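Local coordinates for protein ribulose-1,5-bisphosphate carboxylase/oxygenase large subunit (Rhodopseudomonas palustris, PDB 3QFW) that is a Rubisco-like protein of the Rubisco large-chain family, classed as a magnesium-binding ribulose-bisphosphate carboxylase, although its true reaction may differ, at residues 226-231 with 250-255; 276-281 with 312-317. All coordinates share one frame; numbering follows the deposited sequence.

Contact 1. Residues 226-231 with 250-255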
ATOM      1  N   ALA B 226      -7.427  18.076 -14.527  1.00 32.80           N
ATOM      2  CA  ALA B 226      -6.858  17.509 -13.311  1.00 32.17           C
ATOM      3  C   ALA B 226      -7.156  16.024 -13.207  1.00 31.57           C
ATOM      4  O   ALA B 226      -7.928  15.486 -13.995  1.00 33.35           O
ATOM      5  CB  ALA B 226      -7.367  18.244 -12.084  1.00 31.60           C
ATOM      6  N   VAL B 227      -6.540  15.378 -12.225  1.00 33.58           N
ATOM      7  CA  VAL B 227      -6.713  13.948 -12.002  1.00 32.95           C
ATOM      8  C   VAL B 227      -6.473  13.610 -10.536  1.00 33.69           C
ATOM      9  O   VAL B 227      -5.601  14.203  -9.887  1.00 33.11           O
ATOM     10  CB  VAL B 227      -5.725  13.127 -12.843  1.00 35.29           C
ATOM     11  CG1 VAL B 227      -6.024  13.272 -14.325  1.00 37.59           C
ATOM     12  CG2 VAL B 227      -4.290  13.529 -12.535  1.00 32.76           C
ATOM     13  N   LEU B 228      -7.242  12.653 -10.025  1.00 28.88           N
ATOM     14  CA  LEU B 228      -7.150  12.239  -8.634  1.00 29.56           C
ATOM     15  C   LEU B 228      -6.570  10.832  -8.591  1.00 31.10           C
ATOM     16  O   LEU B 228      -6.957   9.974  -9.384  1.00 29.93           O
ATOM     17  CB  LEU B 228      -8.537  12.238  -7.988  1.00 29.09           C
ATOM     18  CG  LEU B 228      -8.592  11.923  -6.494  1.00 28.66           C
ATOM     19  CD1 LEU B 228      -7.895  13.038  -5.709  1.00 29.53           C
ATOM     20  CD2 LEU B 228     -10.040  11.765  -6.041  1.00 31.21           C
ATOM     21  N   VAL B 229      -5.628  10.594  -7.684  1.00 29.33           N
ATOM     22  CA  VAL B 229      -5.027   9.262  -7.568  1.00 27.11           C
ATOM     23  C   VAL B 229      -4.719   8.986  -6.112  1.00 28.42           C
ATOM     24  O   VAL B 229      -4.234   9.867  -5.408  1.00 27.93           O
ATOM     25  CB  VAL B 229      -3.700   9.167  -8.340  1.00 29.99           C
ATOM     26  CG1 VAL B 229      -3.249   7.702  -8.464  1.00 30.64           C
ATOM     27  CG2 VAL B 229      -3.825   9.808  -9.720  1.00 30.57           C
ATOM     28  N   ALA B 230      -4.985   7.763  -5.665  1.00 28.72           N
ATOM     29  CA  ALA B 230      -4.573   7.330  -4.331  1.00 27.83           C
ATOM     30  C   ALA B 230      -3.301   6.498  -4.444  1.00 26.36           C
ATOM     31  O   ALA B 230      -3.368   5.311  -4.780  1.00 26.86           O
ATOM     32  CB  ALA B 230      -5.678   6.528  -3.682  1.00 27.81           C
ATOM     33  N   PRO B 231      -2.136   7.115  -4.180  1.00 27.14           N
ATOM     34  CA  PRO B 231      -0.856   6.438  -4.432  1.00 23.84           C
ATOM     35  C   PRO B 231      -0.731   5.115  -3.682  1.00 28.92           C
ATOM     36  O   PRO B 231      -0.141   4.168  -4.214  1.00 28.85           O
ATOM     37  CB  PRO B 231       0.193   7.455  -3.942  1.00 25.73           C
ATOM     38  CG  PRO B 231      -0.521   8.814  -4.050  1.00 25.92           C
ATOM     39  CD  PRO B 231      -1.954   8.508  -3.707  1.00 26.11           C
ATOM     40  N   VAL B 250      -3.281  18.896 -13.372  1.00 32.01           N
ATOM     41  CA  VAL B 250      -3.055  19.004 -11.938  1.00 30.62           C
ATOM     42  C   VAL B 250      -3.234  17.602 -11.338  1.00 28.53           C
ATOM     43  O   VAL B 250      -4.290  16.977 -11.499  1.00 29.97           O
ATOM     44  CB  VAL B 250      -4.004  20.011 -11.273  1.00 29.42           C
ATOM     45  CG1 VAL B 250      -3.757  20.063  -9.776  1.00 29.88           C
ATOM     46  CG2 VAL B 250      -3.826  21.416 -11.895  1.00 29.31           C
ATOM     47  N   VAL B 251      -2.201  17.103 -10.668  1.00 26.33           N
ATOM     48  CA  VAL B 251      -2.285  15.771 -10.057  1.00 27.21           C
ATOM     49  C   VAL B 251      -2.618  15.891  -8.580  1.00 28.12           C
ATOM     50  O   VAL B 251      -1.809  16.383  -7.789  1.00 27.04           O
ATOM     51  CB  VAL B 251      -0.986  14.987 -10.211  1.00 24.46           C
ATOM     52  CG1 VAL B 251      -1.082  13.622  -9.454  1.00 24.72           C
ATOM     53  CG2 VAL B 251      -0.678  14.777 -11.685  1.00 28.46           C
ATOM     54  N   VAL B 252      -3.813  15.448  -8.213  1.00 26.33           N
ATOM     55  CA  VAL B 252      -4.283  15.557  -6.838  1.00 26.54           C
ATOM     56  C   VAL B 252      -4.145  14.186  -6.182  1.00 28.49           C
ATOM     57  O   VAL B 252      -4.719  13.207  -6.659  1.00 28.88           O
ATOM     58  CB  VAL B 252      -5.763  15.972  -6.778  1.00 28.62           C
ATOM     59  CG1 VAL B 252      -6.199  16.171  -5.333  1.00 29.96           C
ATOM     60  CG2 VAL B 252      -6.022  17.245  -7.610  1.00 30.49           C
ATOM     61  N   ALA B 253      -3.399  14.113  -5.088  1.00 29.33           N
ATOM     62  CA  ALA B 253      -3.240  12.845  -4.391  1.00 28.88           C
ATOM     63  C   ALA B 253      -4.287  12.687  -3.290  1.00 32.64           C
ATOM     64  O   ALA B 253      -4.667  13.663  -2.640  1.00 30.71           O
ATOM     65  CB  ALA B 253      -1.832  12.716  -3.829  1.00 30.00           C
ATOM     66  N   HIS B 254      -4.766  11.455  -3.116  1.00 23.61           N
ATOM     67  CA  HIS B 254      -5.713  11.095  -2.063  1.00 28.74           C
ATOM     68  C   HIS B 254      -5.067  10.075  -1.116  1.00 26.46           C
ATOM     69  O   HIS B 254      -4.285   9.226  -1.550  1.00 26.50           O
ATOM     70  CB  HIS B 254      -6.977  10.477  -2.671  1.00 31.83           C
ATOM     71  CG  HIS B 254      -8.073  10.250  -1.675  1.00 34.08           C
ATOM     72  ND1 HIS B 254      -8.198   9.080  -0.957  1.00 29.67           N
ATOM     73  CD2 HIS B 254      -9.087  11.054  -1.266  1.00 33.76           C
ATOM     74  CE1 HIS B 254      -9.242   9.168  -0.152  1.00 31.50           C
ATOM     75  NE2 HIS B 254      -9.805  10.355  -0.324  1.00 33.86           N
ATOM     76  N   PRO B 255      -5.408  10.140   0.177  1.00 25.92           N
ATOM     77  CA  PRO B 255      -4.679   9.315   1.144  1.00 27.29           C
ATOM     78  C   PRO B 255      -5.265   7.913   1.406  1.00 26.80           C
ATOM     79  O   PRO B 255      -4.875   7.290   2.389  1.00 26.58           O
ATOM     80  CB  PRO B 255      -4.759  10.155   2.422  1.00 25.25           C
ATOM     81  CG  PRO B 255      -6.106  10.811   2.322  1.00 25.53           C
ATOM     82  CD  PRO B 255      -6.253  11.157   0.844  1.00 27.16           C
TER
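The imidazole of His-254 is carried on a CB that meets Leu-228 CD1 at 4.1 Å. Pro-255 CD lies 3.2 Å above the plane of the His-254 ring, offset toward its rim. The ring also stacks with that of His-167. ND1 accepts a hydrogen bond from the backbone N of Ala-256, which limits rotation of the ring. Asn-90 of the second subunit packs on His-254 as well.

Strands 226-229 and 250-253 run parallel, their directions 23° apart. Backbone bonds alternate between them. Val-227 N and Val-229 N give to the carbonyls of Val-250 and Val-252. Val-252 N gives in return to Val-227 O at 2.7 Å. The last bond joins the end of one strand to the residue after the other: His-254 N reaches Val-229 O at 2.8 Å, tilted 33° from the carbonyl plane.

Leu-228 CG is anti to the backbone N (chi1 -176°), and the second torsion brings CD1 to Val-252, meeting CG1 at 3.6 Å and the carbonyl O at 3.3 Å. Ala-226 and Val-250 lie on this same face. On the other face, Val-227 CG2 meets Val-251 CG2 at 3.9 Å. Pro-231 follows Ala-230, the N-cap of a short helix, and its CD touches His-254 O at 3.3 Å.

The pair belongs to the parallel sheet of the TIM-barrel catalytic domain. Strand 200-202 touches Ala-226, Val-250 and Val-252. Helices cover the other face, consistent with this one being the barrel interior. Backbone bonds tie Leu-228 to Pro-203 and Ile-205, while strand 280-284 flanks strand 250-253. Helix 236-243 covers Val-229 and Val-251 through Phe-239, and Phe-273 of helix 265-276 packs on Pro-231 and Ala-253.

Contact 2. Residues 276-281 with 312-317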
ATOM      1  N   PHE B 276       7.049  12.539  -5.155  1.00 28.09           N
ATOM      2  CA  PHE B 276       6.664  11.649  -6.248  1.00 27.72           C
ATOM      3  C   PHE B 276       5.819  12.312  -7.341  1.00 31.39           C
ATOM      4  O   PHE B 276       5.628  11.724  -8.411  1.00 33.66           O
ATOM      5  CB  PHE B 276       5.950  10.407  -5.697  1.00 28.54           C
ATOM      6  CG  PHE B 276       6.841   9.533  -4.858  1.00 28.66           C
ATOM      7  CD1 PHE B 276       8.203   9.468  -5.108  1.00 28.44           C
ATOM      8  CD2 PHE B 276       6.325   8.803  -3.798  1.00 31.14           C
ATOM      9  CE1 PHE B 276       9.034   8.665  -4.328  1.00 27.38           C
ATOM     10  CE2 PHE B 276       7.145   8.006  -3.019  1.00 28.98           C
ATOM     11  CZ  PHE B 276       8.503   7.944  -3.283  1.00 29.90           C
ATOM     12  N   GLY B 277       5.295  13.503  -7.060  1.00 28.69           N
ATOM     13  CA  GLY B 277       4.652  14.320  -8.081  1.00 27.49           C
ATOM     14  C   GLY B 277       3.280  14.902  -7.796  1.00 27.89           C
ATOM     15  O   GLY B 277       2.645  15.450  -8.697  1.00 28.96           O
ATOM     16  N   ALA B 278       2.797  14.786  -6.564  1.00 21.12           N
ATOM     17  CA  ALA B 278       1.477  15.303  -6.253  1.00 24.41           C
ATOM     18  C   ALA B 278       1.496  16.848  -6.270  1.00 26.64           C
ATOM     19  O   ALA B 278       2.353  17.466  -5.651  1.00 27.43           O
ATOM     20  CB  ALA B 278       1.009  14.791  -4.910  1.00 29.12           C
ATOM     21  N   ASP B 279       0.554  17.461  -6.981  1.00 27.08           N
ATOM     22  CA  ASP B 279       0.452  18.922  -6.989  1.00 26.32           C
ATOM     23  C   ASP B 279      -0.439  19.416  -5.864  1.00 29.94           C
ATOM     24  O   ASP B 279      -0.257  20.537  -5.358  1.00 30.54           O
ATOM     25  CB  ASP B 279      -0.070  19.429  -8.325  1.00 27.00           C
ATOM     26  CG  ASP B 279       0.806  19.005  -9.479  1.00 27.65           C
ATOM     27  OD1 ASP B 279       1.967  19.460  -9.538  1.00 29.10           O
ATOM     28  OD2 ASP B 279       0.326  18.226 -10.322  1.00 28.64           O
ATOM     29  N   ALA B 280      -1.404  18.590  -5.480  1.00 27.01           N
ATOM     30  CA  ALA B 280      -2.187  18.857  -4.283  1.00 28.08           C
ATOM     31  C   ALA B 280      -2.293  17.566  -3.498  1.00 28.67           C
ATOM     32  O   ALA B 280      -2.193  16.475  -4.059  1.00 27.37           O
ATOM     33  CB  ALA B 280      -3.571  19.398  -4.622  1.00 28.27           C
ATOM     34  N   THR B 281      -2.481  17.682  -2.194  1.00 27.42           N
ATOM     35  CA  THR B 281      -2.539  16.481  -1.384  1.00 29.10           C
ATOM     36  C   THR B 281      -3.649  16.577  -0.334  1.00 31.44           C
ATOM     37  O   THR B 281      -3.663  17.486   0.512  1.00 26.03           O
ATOM     38  CB  THR B 281      -1.147  16.125  -0.790  1.00 26.05           C
ATOM     39  OG1 THR B 281      -1.232  14.887  -0.090  1.00 26.61           O
ATOM     40  CG2 THR B 281      -0.635  17.221   0.165  1.00 25.28           C
ATOM     41  N   ASN B 312       8.956  22.107  -6.649  1.00 27.44           N
ATOM     42  CA  ASN B 312       7.741  22.902  -6.459  1.00 30.66           C
ATOM     43  C   ASN B 312       7.001  22.508  -5.184  1.00 33.10           C
ATOM     44  O   ASN B 312       7.088  21.359  -4.724  1.00 30.85           O
ATOM     45  CB  ASN B 312       6.799  22.736  -7.655  1.00 31.09           C
ATOM     46  CG  ASN B 312       7.304  23.427  -8.902  1.00 33.28           C
ATOM     47  OD1 ASN B 312       7.997  24.444  -8.821  1.00 32.53           O
ATOM     48  ND2 ASN B 312       6.955  22.884 -10.066  1.00 32.20           N
ATOM     49  N   ALA B 313       6.269  23.460  -4.622  1.00 30.07           N
ATOM     50  CA  ALA B 313       5.385  23.198  -3.491  1.00 29.43           C
ATOM     51  C   ALA B 313       4.159  22.420  -3.961  1.00 28.65           C
ATOM     52  O   ALA B 313       3.798  22.473  -5.135  1.00 28.96           O
ATOM     53  CB  ALA B 313       4.954  24.532  -2.843  1.00 30.63           C
ATOM     54  N   CYS B 314       3.541  21.688  -3.035  1.00 26.95           N
ATOM     55  CA  CYS B 314       2.302  20.942  -3.268  1.00 26.44           C
ATOM     56  C   CYS B 314       1.242  21.594  -2.382  1.00 26.74           C
ATOM     57  O   CYS B 314       1.529  21.894  -1.224  1.00 32.02           O
ATOM     58  CB  CYS B 314       2.525  19.464  -2.863  1.00 25.19           C
ATOM     59  SG  CYS B 314       1.050  18.403  -2.704  1.00 29.20           S
ATOM     60  N   ILE B 315       0.038  21.847  -2.897  1.00 24.89           N
ATOM     61  CA  ILE B 315      -0.975  22.519  -2.069  1.00 27.71           C
ATOM     62  C   ILE B 315      -1.624  21.560  -1.076  1.00 26.86           C
ATOM     63  O   ILE B 315      -2.248  20.582  -1.472  1.00 27.85           O
ATOM     64  CB  ILE B 315      -2.123  23.163  -2.886  1.00 30.92           C
ATOM     65  CG1 ILE B 315      -1.617  23.776  -4.194  1.00 38.02           C
ATOM     66  CG2 ILE B 315      -2.868  24.191  -2.034  1.00 30.01           C
ATOM     67  CD1 ILE B 315      -1.814  22.840  -5.379  1.00 40.76           C
ATOM     68  N   PRO B 316      -1.501  21.856   0.225  1.00 26.96           N
ATOM     69  CA  PRO B 316      -2.186  21.023   1.213  1.00 25.90           C
ATOM     70  C   PRO B 316      -3.686  21.202   1.058  1.00 29.38           C
ATOM     71  O   PRO B 316      -4.166  22.333   0.943  1.00 29.42           O
ATOM     72  CB  PRO B 316      -1.727  21.592   2.559  1.00 28.66           C
ATOM     73  CG  PRO B 316      -0.666  22.619   2.245  1.00 35.77           C
ATOM     74  CD  PRO B 316      -0.853  23.035   0.824  1.00 27.87           C
ATOM     75  N   THR B 317      -4.424  20.101   1.039  1.00 27.05           N
ATOM     76  CA  THR B 317      -5.850  20.170   0.789  1.00 25.87           C
ATOM     77  C   THR B 317      -6.641  19.482   1.890  1.00 27.49           C
ATOM     78  O   THR B 317      -7.014  18.306   1.759  1.00 29.12           O
ATOM     79  CB  THR B 317      -6.171  19.557  -0.574  1.00 26.94           C
ATOM     80  OG1 THR B 317      -5.373  20.198  -1.574  1.00 26.51           O
ATOM     81  CG2 THR B 317      -7.643  19.698  -0.905  1.00 28.16           C
TER
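Ala-280 pairs with Ile-315 and Thr-281 with Pro-316 in parallel register, where strands 280-284 and 315-319 begin. They are the two strands of a beta-alpha-beta unit of the TIM barrel, connected through helix 294-305. Thr-281 N gives to Ile-315 O at 3.0 Å, and Thr-317 N gives to Thr-281 O at 2.8 Å. A third bond, from Ile-315 N to Asp-279 O, is less certain because that oxygen is modelled too close to a neighbour.

Cys-314 SG is anti to the backbone N (chi1 167°). It meets Thr-281 CG2 at 3.5 Å and Ala-278 CB at 4.2 Å. The hydroxyl of Thr-281 is hydrogen-bonded to Leu-269 O. Ala-280 CB touches Thr-317 OG1 at 3.6 Å. Met-339 of strand 339-341 packs on Ala-280, Ile-315 and Thr-317, and helix 118-126 covers Ile-315. The Asp-279 carboxylate accepts from Val-251 N through OD2 and from Val-117 N and Gly-118 N through OD1.

Thr-317 OG1 donates to Ile-315 O at 3.2 Å from above the carbonyl plane. An alanine in place of Thr-317 would probably leave Ile-315 O with one of its two donors and open a small gap beside Ala-280 CB. Thr-281 N and Thr-317 OG1 reach this oxygen from opposite faces of its plane.

From the N terminus, strand 226-229 leads through helices 231-234 and 236-243 to strand 250-253, where contact 1 closes its loop. The chain then passes through helix 265-276 to strand 280-284. Helix 294-305 follows, and strand 315-319 closes contact 2. The two loops come in series and neither nest nor cross. Their middle strands, 250-253 and 280-284, are neighbours, so the contacts join into four consecutive parallel strands of the barrel. Probable hydrogen bonds run from Asp-279 N to Val-251 O at 2.7 Å and from Ala-253 N to Ala-280 O at 2.8 Å. Packing of Ala-253 CB on Ala-278 CB adds to this seam.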